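Local coordinates for monooxygenase (Agrobacterium tumefaciens, PDB 2I7G), which is probably a flavin-dependent monooxygenase of the bacterial luciferase-like family, built on a TIM barrel, whose substrate is not established, at residues B[103-108]-B[148-153]; B[126-131]-B[327-332]; B[205-210]-B[230-235]. All coordinates share one frame; numbering follows the deposited sequence. Where two conformers were deposited one is given.

Interaction 1 (B[103-108]-B[148-153])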
ATOM      1  N   VAL B 103       4.363  -3.259  12.776  1.00 21.56           N
ATOM      2  CA  VAL B 103       4.080  -4.159  13.918  1.00 21.52           C
ATOM      3  C   VAL B 103       3.913  -5.566  13.303  1.00 21.55           C
ATOM      4  O   VAL B 103       2.798  -6.082  13.069  1.00 21.27           O
ATOM      5  CB  VAL B 103       2.858  -3.706  14.750  1.00 22.03           C
ATOM      6  CG1 VAL B 103       2.670  -4.641  15.968  1.00 21.50           C
ATOM      7  CG2 VAL B 103       3.061  -2.229  15.215  1.00 23.60           C
ATOM      8  N   LEU B 104       5.058  -6.171  13.023  1.00 21.26           N
ATOM      9  CA  LEU B 104       5.084  -7.380  12.224  1.00 22.34           C
ATOM     10  C   LEU B 104       4.282  -8.544  12.871  1.00 22.13           C
ATOM     11  O   LEU B 104       3.640  -9.336  12.148  1.00 23.37           O
ATOM     12  CB  LEU B 104       6.542  -7.781  11.985  1.00 22.04           C
ATOM     13  CG  LEU B 104       6.723  -9.025  11.115  1.00 23.31           C
ATOM     14  CD1 LEU B 104       6.106  -8.794   9.696  1.00 25.18           C
ATOM     15  CD2 LEU B 104       8.240  -9.353  11.031  1.00 24.97           C
ATOM     16  N   SER B 105       4.342  -8.648  14.200  0.50 22.12           N
ATOM     17  CA  SER B 105       3.678  -9.760  14.914  0.50 22.39           C
ATOM     18  C   SER B 105       2.207  -9.917  14.552  0.50 21.88           C
ATOM     19  O   SER B 105       1.702 -11.037  14.528  0.50 22.67           O
ATOM     20  CB  SER B 105       3.801  -9.612  16.429  0.50 22.08           C
ATOM     21  OG  SER B 105       5.138  -9.758  16.830  0.50 21.97           O
ATOM     22  N   SER B 106       1.539  -8.797  14.265  1.00 22.28           N
ATOM     23  CA  SER B 106       0.099  -8.808  13.992  1.00 23.21           C
ATOM     24  C   SER B 106      -0.235  -8.735  12.505  1.00 23.87           C
ATOM     25  O   SER B 106      -1.394  -8.608  12.156  1.00 24.59           O
ATOM     26  CB  SER B 106      -0.663  -7.742  14.814  1.00 23.89           C
ATOM     27  OG  SER B 106       0.073  -6.545  14.847  1.00 28.42           O
ATOM     28  N   ASP B 107       0.775  -8.902  11.649  1.00 23.31           N
ATOM     29  CA  ASP B 107       0.549  -8.764  10.199  1.00 24.34           C
ATOM     30  C   ASP B 107       0.932 -10.081   9.510  1.00 24.14           C
ATOM     31  O   ASP B 107       1.428 -11.037  10.149  1.00 23.24           O
ATOM     32  CB  ASP B 107       1.308  -7.550   9.639  1.00 24.57           C
ATOM     33  CG  ASP B 107       0.595  -6.896   8.371  1.00 26.82           C
ATOM     34  OD1 ASP B 107      -0.215  -7.564   7.633  1.00 25.59           O
ATOM     35  OD2 ASP B 107       0.887  -5.693   8.115  1.00 27.41           O
ATOM     36  N   ASP B 108       0.682 -10.155   8.212  1.00 23.56           N
ATOM     37  CA  ASP B 108       1.089 -11.332   7.449  1.00 24.11           C
ATOM     38  C   ASP B 108       2.410 -10.986   6.758  1.00 23.66           C
ATOM     39  O   ASP B 108       2.421 -10.074   5.931  1.00 23.20           O
ATOM     40  CB  ASP B 108       0.033 -11.637   6.378  1.00 24.20           C
ATOM     41  CG  ASP B 108       0.408 -12.867   5.504  1.00 28.08           C
ATOM     42  OD1 ASP B 108       1.560 -13.396   5.564  1.00 29.95           O
ATOM     43  OD2 ASP B 108      -0.491 -13.351   4.797  1.00 32.83           O
ATOM     44  N   GLU B 148      -0.085 -12.684  25.098  0.50 29.68           N
ATOM     45  CA  GLU B 148       0.945 -13.634  25.517  0.50 29.96           C
ATOM     46  C   GLU B 148       1.735 -14.185  24.335  0.50 29.50           C
ATOM     47  O   GLU B 148       2.899 -14.559  24.478  0.50 29.70           O
ATOM     48  CB  GLU B 148       0.326 -14.792  26.316  0.50 30.28           C
ATOM     49  CG  GLU B 148      -0.699 -14.357  27.362  0.50 32.94           C
ATOM     50  CD  GLU B 148      -2.110 -14.272  26.796  0.50 35.37           C
ATOM     51  OE1 GLU B 148      -2.689 -15.335  26.472  0.50 38.14           O
ATOM     52  OE2 GLU B 148      -2.639 -13.147  26.685  0.50 35.26           O
ATOM     53  N   ASP B 149       1.107 -14.208  23.164  1.00 28.76           N
ATOM     54  CA  ASP B 149       1.701 -14.829  22.000  1.00 28.29           C
ATOM     55  C   ASP B 149       2.694 -13.929  21.258  1.00 26.72           C
ATOM     56  O   ASP B 149       3.250 -14.360  20.252  1.00 25.34           O
ATOM     57  CB  ASP B 149       0.617 -15.313  21.046  1.00 28.96           C
ATOM     58  CG  ASP B 149      -0.139 -16.517  21.595  1.00 31.71           C
ATOM     59  OD1 ASP B 149       0.301 -17.138  22.602  1.00 34.20           O
ATOM     60  OD2 ASP B 149      -1.176 -16.846  21.013  1.00 35.58           O
ATOM     61  N   TYR B 150       2.928 -12.722  21.769  1.00 25.97           N
ATOM     62  CA  TYR B 150       3.796 -11.760  21.081  1.00 25.51           C
ATOM     63  C   TYR B 150       5.162 -12.380  20.643  1.00 25.52           C
ATOM     64  O   TYR B 150       5.568 -12.293  19.479  1.00 25.70           O
ATOM     65  CB  TYR B 150       4.006 -10.465  21.916  1.00 25.77           C
ATOM     66  CG  TYR B 150       4.910  -9.542  21.135  1.00 25.33           C
ATOM     67  CD1 TYR B 150       4.377  -8.696  20.177  1.00 26.70           C
ATOM     68  CD2 TYR B 150       6.299  -9.633  21.241  1.00 25.48           C
ATOM     69  CE1 TYR B 150       5.168  -7.898  19.385  1.00 25.98           C
ATOM     70  CE2 TYR B 150       7.123  -8.838  20.438  1.00 26.59           C
ATOM     71  CZ  TYR B 150       6.534  -7.964  19.516  1.00 27.55           C
ATOM     72  OH  TYR B 150       7.278  -7.182  18.682  1.00 28.08           O
ATOM     73  N   ASP B 151       5.869 -12.993  21.590  1.00 25.40           N
ATOM     74  CA  ASP B 151       7.244 -13.444  21.337  1.00 25.84           C
ATOM     75  C   ASP B 151       7.312 -14.485  20.205  1.00 25.70           C
ATOM     76  O   ASP B 151       8.168 -14.386  19.322  1.00 25.40           O
ATOM     77  CB  ASP B 151       7.873 -14.026  22.613  1.00 25.69           C
ATOM     78  CG  ASP B 151       8.261 -12.959  23.635  1.00 29.30           C
ATOM     79  OD1 ASP B 151       8.156 -11.761  23.376  1.00 28.32           O
ATOM     80  OD2 ASP B 151       8.696 -13.358  24.742  1.00 32.33           O
ATOM     81  N   VAL B 152       6.422 -15.475  20.237  1.00 25.00           N
ATOM     82  CA  VAL B 152       6.412 -16.526  19.192  1.00 25.67           C
ATOM     83  C   VAL B 152       5.916 -15.930  17.876  1.00 25.01           C
ATOM     84  O   VAL B 152       6.449 -16.254  16.815  1.00 24.68           O
ATOM     85  CB  VAL B 152       5.589 -17.778  19.587  1.00 25.89           C
ATOM     86  CG1 VAL B 152       5.620 -18.801  18.464  1.00 26.11           C
ATOM     87  CG2 VAL B 152       6.184 -18.399  20.844  1.00 28.72           C
ATOM     88  N   LEU B 153       4.919 -15.044  17.941  1.00 24.27           N
ATOM     89  CA  LEU B 153       4.437 -14.377  16.707  1.00 23.77           C
ATOM     90  C   LEU B 153       5.569 -13.591  16.046  1.00 23.77           C
ATOM     91  O   LEU B 153       5.756 -13.653  14.834  1.00 23.63           O
ATOM     92  CB  LEU B 153       3.278 -13.425  16.979  1.00 23.99           C
ATOM     93  CG  LEU B 153       1.925 -14.074  17.285  1.00 24.77           C
ATOM     94  CD1 LEU B 153       1.053 -13.037  17.961  1.00 27.44           C
ATOM     95  CD2 LEU B 153       1.275 -14.604  15.998  1.00 24.69           C
TER
HETATM   96  O   HOH W   1       5.652  -6.861  16.263  1.00 21.26           O
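S105 is wedged between two side chains from the first turn of helix 150-166, the ring of Y150 and the aliphatic chain of L153. In the conformer given, its hydroxyl lies over one face of the tyrosine ring, with OG 3.2 Å from Y150 CE1. The S105 CB follows it down to the ring and at the same time meets the helix, standing 3.9 Å from L153 CB. Y150 presents its face this way because CG is anti to the backbone N (chi1 180°), which carries the ring back to the serine although the root of the side chain does not aim at it. L153 lays its whole side chain along the carbonyl oxygen of S105, CB coming nearest at 3.8 Å from S105 O. That oxygen also accepts a hydrogen bond from K157, one turn further along the same helix. Water 1 links the S105 backbone to the tyrosine hydroxyl: it accepts from S105 N at 3.0 Å and is hydrogen-bonded to Y150 OH at 2.9 Å. R133 makes a cation-pi contact with the Y150 ring. The 3-10 turn at 104-105 belongs to the loop that follows barrel strand 96-99 and leads into helix 109-122; helix 150-166 docks on this turn, while Y140 of helix 136-143 packs against S105, Y150 and L153.

Interaction 2 (B[126-131]-B[327-332]); sequences RAEIMA and NDRFLL
A buried salt bridge with an apolar contact beside it spans the interior of the TIM barrel, joining strands 127-131 and 329-333, which are not neighbours in the sheet. Even at their nearest, M130 and L331, the backbones lie 12.2 Å apart between CA atoms, so side chains alone close the gap. E128 and R329 reach in from opposite directions and meet end-on, their carboxylate and guanidinium planes only 13° apart. R329 NH1 donates to E128 OE1 at 2.8 Å and R329 NH2 to E128 OE2 at 3.1 Å, both nearly straight and both on syn lone pairs; a weak third bond runs from R329 NH2 to E128 OE1 at 3.3 Å. The first two torsions of the arginine are extended (chi1 173°), and it bends at chi3, which brings the edge carrying NH1 and NH2 round to the carboxylate, nearly in its plane. Two residues along each strand, M130, a selenomethionine, and L331 meet tip to tip, with M130 CE 3.7 Å from L331 CD1. W197 of strand 196-200 packs against E128, M130 and R329. R96 forms a second salt bridge with E128 OE2, and E23 pairs with R329 NE. Charges of both signs thus alternate as E23, R329, E128 and R96, a network expected to keep E128 and R329 ionised despite burial and to fix the rotation of both flat groups.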
ATOM      1  N   ARG B 126      14.772   1.908  -2.856  1.00 20.55           N
ATOM      2  CA  ARG B 126      14.929   2.761  -1.651  1.00 21.11           C
ATOM      3  C   ARG B 126      14.091   2.318  -0.410  1.00 21.57           C
ATOM      4  O   ARG B 126      14.103   3.030   0.647  1.00 22.85           O
ATOM      5  CB  ARG B 126      14.608   4.201  -1.998  1.00 21.35           C
ATOM      6  CG  ARG B 126      15.687   4.890  -2.811  1.00 21.42           C
ATOM      7  CD  ARG B 126      15.348   6.286  -3.194  1.00 22.49           C
ATOM      8  NE  ARG B 126      14.176   6.416  -4.068  1.00 23.37           N
ATOM      9  CZ  ARG B 126      13.134   7.228  -3.839  1.00 23.24           C
ATOM     10  NH1 ARG B 126      13.033   7.994  -2.738  1.00 24.91           N
ATOM     11  NH2 ARG B 126      12.156   7.253  -4.748  1.00 22.61           N
ATOM     12  N   ALA B 127      13.413   1.158  -0.497  1.00 21.89           N
ATOM     13  CA  ALA B 127      12.544   0.700   0.608  1.00 22.35           C
ATOM     14  C   ALA B 127      13.290  -0.074   1.706  1.00 21.32           C
ATOM     15  O   ALA B 127      14.297  -0.776   1.430  1.00 23.55           O
ATOM     16  CB  ALA B 127      11.324  -0.159   0.079  1.00 22.77           C
ATOM     17  N   GLU B 128      12.750   0.032   2.924  1.00 22.66           N
ATOM     18  CA  GLU B 128      13.213  -0.758   4.068  1.00 23.25           C
ATOM     19  C   GLU B 128      12.032  -1.034   4.988  1.00 23.35           C
ATOM     20  O   GLU B 128      10.983  -0.311   4.972  1.00 20.76           O
ATOM     21  CB  GLU B 128      14.306  -0.001   4.880  1.00 22.29           C
ATOM     22  CG  GLU B 128      15.494   0.495   4.081  1.00 25.03           C
ATOM     23  CD  GLU B 128      16.559   1.105   4.957  1.00 27.74           C
ATOM     24  OE1 GLU B 128      16.315   1.262   6.186  1.00 31.05           O
ATOM     25  OE2 GLU B 128      17.621   1.441   4.395  1.00 28.65           O
ATOM     26  N   ILE B 129      12.198  -2.088   5.783  1.00 23.04           N
ATOM     27  CA  ILE B 129      11.208  -2.449   6.806  1.00 23.36           C
ATOM     28  C   ILE B 129      11.895  -2.328   8.167  1.00 23.50           C
ATOM     29  O   ILE B 129      13.006  -2.852   8.339  1.00 23.98           O
ATOM     30  CB  ILE B 129      10.725  -3.928   6.632  1.00 22.60           C
ATOM     31  CG1 ILE B 129      10.007  -4.098   5.279  1.00 24.77           C
ATOM     32  CG2 ILE B 129       9.828  -4.307   7.844  1.00 23.88           C
ATOM     33  CD1 ILE B 129       9.822  -5.618   4.854  1.00 24.78           C
HETATM   34  N   MSE B 130      11.258  -1.632   9.117  1.00 22.89           N
HETATM   35  CA  MSE B 130      11.731  -1.680  10.507  1.00 24.48           C
HETATM   36  C   MSE B 130      10.646  -2.350  11.327  1.00 24.07           C
HETATM   37  O   MSE B 130       9.537  -1.804  11.485  1.00 24.87           O
HETATM   38  CB  MSE B 130      12.066  -0.280  11.041  1.00 23.40           C
HETATM   39  CG  MSE B 130      12.548  -0.332  12.471  1.00 23.68           C
HETATM   40 SE   MSE B 130      12.585   1.492  13.263  0.65 29.96          SE
HETATM   41  CE  MSE B 130      13.241   2.555  11.764  1.00 30.19           C
ATOM     42  N   ALA B 131      10.936  -3.569  11.771  1.00 23.20           N
ATOM     43  CA  ALA B 131       9.925  -4.369  12.464  1.00 23.33           C
ATOM     44  C   ALA B 131      10.088  -4.193  13.978  1.00 24.32           C
ATOM     45  O   ALA B 131      11.214  -4.220  14.512  1.00 23.67           O
ATOM     46  CB  ALA B 131      10.083  -5.805  12.099  1.00 23.77           C
ATOM     47  N   ASN B 327      26.750   4.993  16.540  1.00 23.01           N
ATOM     48  CA  ASN B 327      25.636   4.635  15.688  1.00 22.41           C
ATOM     49  C   ASN B 327      25.861   5.028  14.232  1.00 23.10           C
ATOM     50  O   ASN B 327      26.440   6.086  13.952  1.00 23.69           O
ATOM     51  CB  ASN B 327      24.345   5.293  16.210  1.00 21.84           C
ATOM     52  CG  ASN B 327      24.473   6.837  16.384  1.00 21.57           C
ATOM     53  OD1 ASN B 327      25.355   7.342  17.094  1.00 19.64           O
ATOM     54  ND2 ASN B 327      23.582   7.586  15.730  1.00 21.78           N
ATOM     55  N   ASP B 328      25.340   4.200  13.325  1.00 23.01           N
ATOM     56  CA  ASP B 328      25.361   4.431  11.852  1.00 23.70           C
ATOM     57  C   ASP B 328      24.249   5.346  11.341  1.00 23.28           C
ATOM     58  O   ASP B 328      24.333   5.911  10.244  1.00 24.48           O
ATOM     59  CB  ASP B 328      25.189   3.093  11.151  1.00 23.65           C
ATOM     60  CG  ASP B 328      26.292   2.140  11.525  1.00 27.04           C
ATOM     61  OD1 ASP B 328      27.455   2.385  11.136  1.00 31.45           O
ATOM     62  OD2 ASP B 328      25.999   1.186  12.266  1.00 29.71           O
ATOM     63  N   ARG B 329      23.200   5.453  12.133  1.00 22.78           N
ATOM     64  CA  ARG B 329      22.016   6.134  11.695  1.00 22.63           C
ATOM     65  C   ARG B 329      21.393   6.876  12.897  1.00 21.42           C
ATOM     66  O   ARG B 329      21.498   6.406  14.031  1.00 21.28           O
ATOM     67  CB  ARG B 329      21.054   5.107  11.047  1.00 23.38           C
ATOM     68  CG  ARG B 329      19.679   5.690  10.680  1.00 23.36           C
ATOM     69  CD  ARG B 329      18.772   4.607  10.031  1.00 25.72           C
ATOM     70  NE  ARG B 329      19.191   4.261   8.679  1.00 27.85           N
ATOM     71  CZ  ARG B 329      18.483   3.461   7.848  1.00 28.73           C
ATOM     72  NH1 ARG B 329      17.344   2.913   8.236  1.00 28.83           N
ATOM     73  NH2 ARG B 329      18.916   3.244   6.628  1.00 28.01           N
ATOM     74  N   PHE B 330      20.789   8.029  12.619  1.00 20.89           N
ATOM     75  CA  PHE B 330      20.127   8.881  13.618  1.00 20.58           C
ATOM     76  C   PHE B 330      18.782   9.267  13.045  1.00 21.24           C
ATOM     77  O   PHE B 330      18.737   9.896  11.976  1.00 21.75           O
ATOM     78  CB  PHE B 330      20.972  10.142  13.915  1.00 20.32           C
ATOM     79  CG  PHE B 330      20.293  11.139  14.795  1.00 22.66           C
ATOM     80  CD1 PHE B 330      20.375  11.014  16.193  1.00 23.10           C
ATOM     81  CD2 PHE B 330      19.555  12.207  14.244  1.00 19.96           C
ATOM     82  CE1 PHE B 330      19.727  11.913  17.041  1.00 21.23           C
ATOM     83  CE2 PHE B 330      18.942  13.162  15.096  1.00 20.77           C
ATOM     84  CZ  PHE B 330      19.009  12.996  16.496  1.00 22.32           C
ATOM     85  N   LEU B 331      17.682   8.927  13.732  1.00 20.90           N
ATOM     86  CA  LEU B 331      16.340   9.244  13.273  1.00 21.55           C
ATOM     87  C   LEU B 331      15.611  10.133  14.289  1.00 21.94           C
ATOM     88  O   LEU B 331      15.526   9.798  15.471  1.00 22.63           O
ATOM     89  CB  LEU B 331      15.503   7.968  13.063  1.00 22.54           C
ATOM     90  CG  LEU B 331      15.869   6.999  11.943  1.00 25.08           C
ATOM     91  CD1 LEU B 331      14.663   6.000  11.795  1.00 27.33           C
ATOM     92  CD2 LEU B 331      16.177   7.745  10.604  1.00 25.72           C
ATOM     93  N   LEU B 332      15.074  11.247  13.805  1.00 22.62           N
ATOM     94  CA  LEU B 332      14.486  12.253  14.691  1.00 22.15           C
ATOM     95  C   LEU B 332      12.977  12.318  14.453  1.00 22.60           C
ATOM     96  O   LEU B 332      12.554  12.465  13.282  1.00 22.81           O
ATOM     97  CB  LEU B 332      15.139  13.598  14.322  1.00 22.84           C
ATOM     98  CG  LEU B 332      14.655  14.787  15.141  1.00 23.36           C
ATOM     99  CD1 LEU B 332      14.925  14.606  16.659  1.00 23.64           C
ATOM    100  CD2 LEU B 332      15.252  16.174  14.574  1.00 22.76           C
TER

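Interaction 3 (B[205-210]-B[230-235]); sequences QSVARA and APLFDL. With SO4 (sulfate ion), chain E.
V207 sets its methyl groups against the first turns of helix 230-242, overlapping both the backbone and the side chain of L232. CG1 comes down on the L232 carbonyl, 3.2 Å from L232 O. The other branch meets leucine carbon more loosely, V207 CG2 lying 4.4 Å from L232 CD2. One residue on, the small side chain of A208 lets the second helix come close: A208 CB is 4.2 Å from L235 CG, and the CA atoms of A208 and L235 are 5.9 Å apart. These are two successive outer helices of the TIM barrel, each following a strand, 196-200 before the first and 217-220 before the second, as in the repeated beta-alpha units of this fold. V207 also packs on V200 of strand 196-200 and on Y236 of the opposing helix, whereas L232 turns to L219. S206 takes no part in this seam and meets a sulfate ion probably taken up from the crystallisation liquor. S206 OG donates to sulfate O4 at 2.6 Å, and G201 N binds the same anion, so the hydroxyl and the backbone N-H grip it together near the start of helix 204-212.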
ATOM      1  N   GLN B 205      16.761  -8.638  26.080  1.00 37.07           N
ATOM      2  CA  GLN B 205      16.395  -9.821  25.324  1.00 36.56           C
ATOM      3  C   GLN B 205      16.219  -9.501  23.831  1.00 34.72           C
ATOM      4  O   GLN B 205      16.767 -10.188  22.963  1.00 33.25           O
ATOM      5  CB  GLN B 205      15.123 -10.417  25.920  1.00 37.11           C
ATOM      6  CG  GLN B 205      14.563 -11.616  25.202  1.00 41.13           C
ATOM      7  CD  GLN B 205      13.291 -12.109  25.866  1.00 47.13           C
ATOM      8  OE1 GLN B 205      13.113 -11.965  27.088  1.00 48.52           O
ATOM      9  NE2 GLN B 205      12.391 -12.679  25.068  1.00 49.05           N
ATOM     10  N   SER B 206      15.467  -8.441  23.552  1.00 33.60           N
ATOM     11  CA  SER B 206      15.219  -8.008  22.181  1.00 32.39           C
ATOM     12  C   SER B 206      16.511  -7.618  21.455  1.00 31.21           C
ATOM     13  O   SER B 206      16.762  -8.025  20.293  1.00 29.90           O
ATOM     14  CB  SER B 206      14.258  -6.816  22.193  1.00 33.95           C
ATOM     15  OG  SER B 206      12.946  -7.277  22.460  1.00 36.55           O
ATOM     16  N   VAL B 207      17.319  -6.820  22.141  1.00 29.87           N
ATOM     17  CA  VAL B 207      18.595  -6.359  21.598  1.00 28.88           C
ATOM     18  C   VAL B 207      19.543  -7.532  21.286  1.00 28.21           C
ATOM     19  O   VAL B 207      20.115  -7.617  20.191  1.00 27.20           O
ATOM     20  CB  VAL B 207      19.271  -5.391  22.571  1.00 28.98           C
ATOM     21  CG1 VAL B 207      20.602  -4.974  22.033  1.00 30.67           C
ATOM     22  CG2 VAL B 207      18.408  -4.144  22.763  1.00 30.79           C
ATOM     23  N   ALA B 208      19.706  -8.436  22.254  1.00 26.37           N
ATOM     24  CA  ALA B 208      20.570  -9.605  22.082  1.00 26.47           C
ATOM     25  C   ALA B 208      20.107 -10.496  20.945  1.00 25.96           C
ATOM     26  O   ALA B 208      20.897 -10.959  20.143  1.00 26.00           O
ATOM     27  CB  ALA B 208      20.666 -10.415  23.402  1.00 26.24           C
ATOM     28  N   ARG B 209      18.806 -10.705  20.850  1.00 26.25           N
ATOM     29  CA  ARG B 209      18.295 -11.545  19.787  1.00 27.27           C
ATOM     30  C   ARG B 209      18.654 -10.960  18.406  1.00 26.28           C
ATOM     31  O   ARG B 209      19.146 -11.693  17.537  1.00 26.89           O
ATOM     32  CB  ARG B 209      16.781 -11.745  19.945  1.00 28.11           C
ATOM     33  CG  ARG B 209      16.179 -12.817  19.026  1.00 31.85           C
ATOM     34  CD  ARG B 209      16.980 -14.120  19.010  1.00 35.49           C
ATOM     35  NE  ARG B 209      16.573 -14.962  17.877  1.00 40.06           N
ATOM     36  CZ  ARG B 209      17.251 -16.021  17.433  1.00 41.72           C
ATOM     37  NH1 ARG B 209      16.792 -16.710  16.389  1.00 43.54           N
ATOM     38  NH2 ARG B 209      18.399 -16.378  18.007  1.00 42.10           N
ATOM     39  N   ALA B 210      18.439  -9.657  18.222  1.00 25.81           N
ATOM     40  CA  ALA B 210      18.803  -8.975  16.970  1.00 24.76           C
ATOM     41  C   ALA B 210      20.304  -9.184  16.623  1.00 24.63           C
ATOM     42  O   ALA B 210      20.657  -9.438  15.475  1.00 25.03           O
ATOM     43  CB  ALA B 210      18.508  -7.496  17.111  1.00 25.19           C
ATOM     44  N   ALA B 230      23.769   3.285  26.289  1.00 24.10           N
ATOM     45  CA  ALA B 230      24.959   2.792  25.579  1.00 25.77           C
ATOM     46  C   ALA B 230      25.278   1.297  25.780  1.00 26.28           C
ATOM     47  O   ALA B 230      25.659   0.626  24.804  1.00 26.64           O
ATOM     48  CB  ALA B 230      26.186   3.641  25.899  1.00 26.55           C
ATOM     49  N   PRO B 231      25.183   0.776  27.041  1.00 25.89           N
ATOM     50  CA  PRO B 231      25.444  -0.651  27.272  1.00 25.75           C
ATOM     51  C   PRO B 231      24.560  -1.603  26.450  1.00 25.56           C
ATOM     52  O   PRO B 231      24.958  -2.758  26.218  1.00 24.54           O
ATOM     53  CB  PRO B 231      25.188  -0.827  28.777  1.00 25.89           C
ATOM     54  CG  PRO B 231      25.459   0.522  29.362  1.00 25.83           C
ATOM     55  CD  PRO B 231      24.912   1.482  28.312  1.00 25.91           C
ATOM     56  N   LEU B 232      23.396  -1.132  26.004  1.00 24.97           N
ATOM     57  CA  LEU B 232      22.517  -1.994  25.187  1.00 25.32           C
ATOM     58  C   LEU B 232      23.222  -2.345  23.895  1.00 25.03           C
ATOM     59  O   LEU B 232      23.092  -3.470  23.395  1.00 25.44           O
ATOM     60  CB  LEU B 232      21.143  -1.355  24.896  1.00 24.75           C
ATOM     61  CG  LEU B 232      20.213  -1.257  26.128  1.00 27.76           C
ATOM     62  CD1 LEU B 232      18.978  -0.439  25.803  1.00 27.71           C
ATOM     63  CD2 LEU B 232      19.780  -2.650  26.692  1.00 30.19           C
ATOM     64  N   PHE B 233      23.971  -1.389  23.346  1.00 24.07           N
ATOM     65  CA  PHE B 233      24.699  -1.664  22.107  1.00 24.86           C
ATOM     66  C   PHE B 233      25.887  -2.623  22.365  1.00 24.88           C
ATOM     67  O   PHE B 233      26.248  -3.386  21.470  1.00 24.81           O
ATOM     68  CB  PHE B 233      25.184  -0.393  21.433  1.00 25.80           C
ATOM     69  CG  PHE B 233      24.090   0.333  20.682  1.00 26.72           C
ATOM     70  CD1 PHE B 233      22.928  -0.345  20.303  1.00 30.47           C
ATOM     71  CD2 PHE B 233      24.236   1.655  20.331  1.00 30.55           C
ATOM     72  CE1 PHE B 233      21.902   0.323  19.602  1.00 31.04           C
ATOM     73  CE2 PHE B 233      23.222   2.335  19.626  1.00 31.07           C
ATOM     74  CZ  PHE B 233      22.075   1.672  19.258  1.00 30.18           C
ATOM     75  N   ASP B 234      26.484  -2.554  23.572  1.00 26.23           N
ATOM     76  CA  ASP B 234      27.448  -3.583  24.026  1.00 26.69           C
ATOM     77  C   ASP B 234      26.866  -4.970  23.895  1.00 26.25           C
ATOM     78  O   ASP B 234      27.503  -5.890  23.387  1.00 24.93           O
ATOM     79  CB  ASP B 234      27.852  -3.411  25.525  1.00 27.38           C
ATOM     80  CG  ASP B 234      28.769  -2.230  25.775  1.00 31.24           C
ATOM     81  OD1 ASP B 234      29.177  -1.576  24.786  1.00 31.70           O
ATOM     82  OD2 ASP B 234      29.104  -1.973  26.984  1.00 35.11           O
ATOM     83  N   LEU B 235      25.655  -5.126  24.409  1.00 25.66           N
ATOM     84  CA  LEU B 235      24.997  -6.406  24.429  1.00 25.75           C
ATOM     85  C   LEU B 235      24.680  -6.907  23.020  1.00 25.17           C
ATOM     86  O   LEU B 235      24.838  -8.092  22.731  1.00 25.14           O
ATOM     87  CB  LEU B 235      23.734  -6.281  25.244  1.00 26.57           C
ATOM     88  CG  LEU B 235      22.876  -7.491  25.534  1.00 30.40           C
ATOM     89  CD1 LEU B 235      23.664  -8.516  26.365  1.00 35.09           C
ATOM     90  CD2 LEU B 235      21.694  -6.950  26.313  1.00 34.55           C
TER
HETATM   91  S   SO4 E 701      11.170  -4.293  22.932  1.00 52.82           S
HETATM   92  O1  SO4 E 701      10.248  -4.210  21.804  1.00 53.69           O
HETATM   93  O2  SO4 E 701      12.536  -3.963  22.555  1.00 54.43           O
HETATM   94  O3  SO4 E 701      10.721  -3.371  23.982  1.00 54.62           O
HETATM   95  O4  SO4 E 701      11.120  -5.681  23.403  1.00 52.38           O

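In the fold
The centre of interaction 2 lies about 6 Å from the chain centre, inside the barrel, whereas the centres of interactions 1 and 3 each lie about 18 Å from it, among the surrounding loops and helices. Centre to centre, interaction 1 is about 21 Å from interaction 2 and about 20 Å from interaction 3, and interactions 2 and 3 are about 17 Å apart. L104 packs on A131, linking the first two, while D151 approaches Q205 of the third. Along the chain, interactions 1 and 2 interleave, interaction 3 follows interaction 1 and is nested between 126-131 and 327-332. The long closure across the barrel core therefore encloses a local pairing of consecutive outer helices.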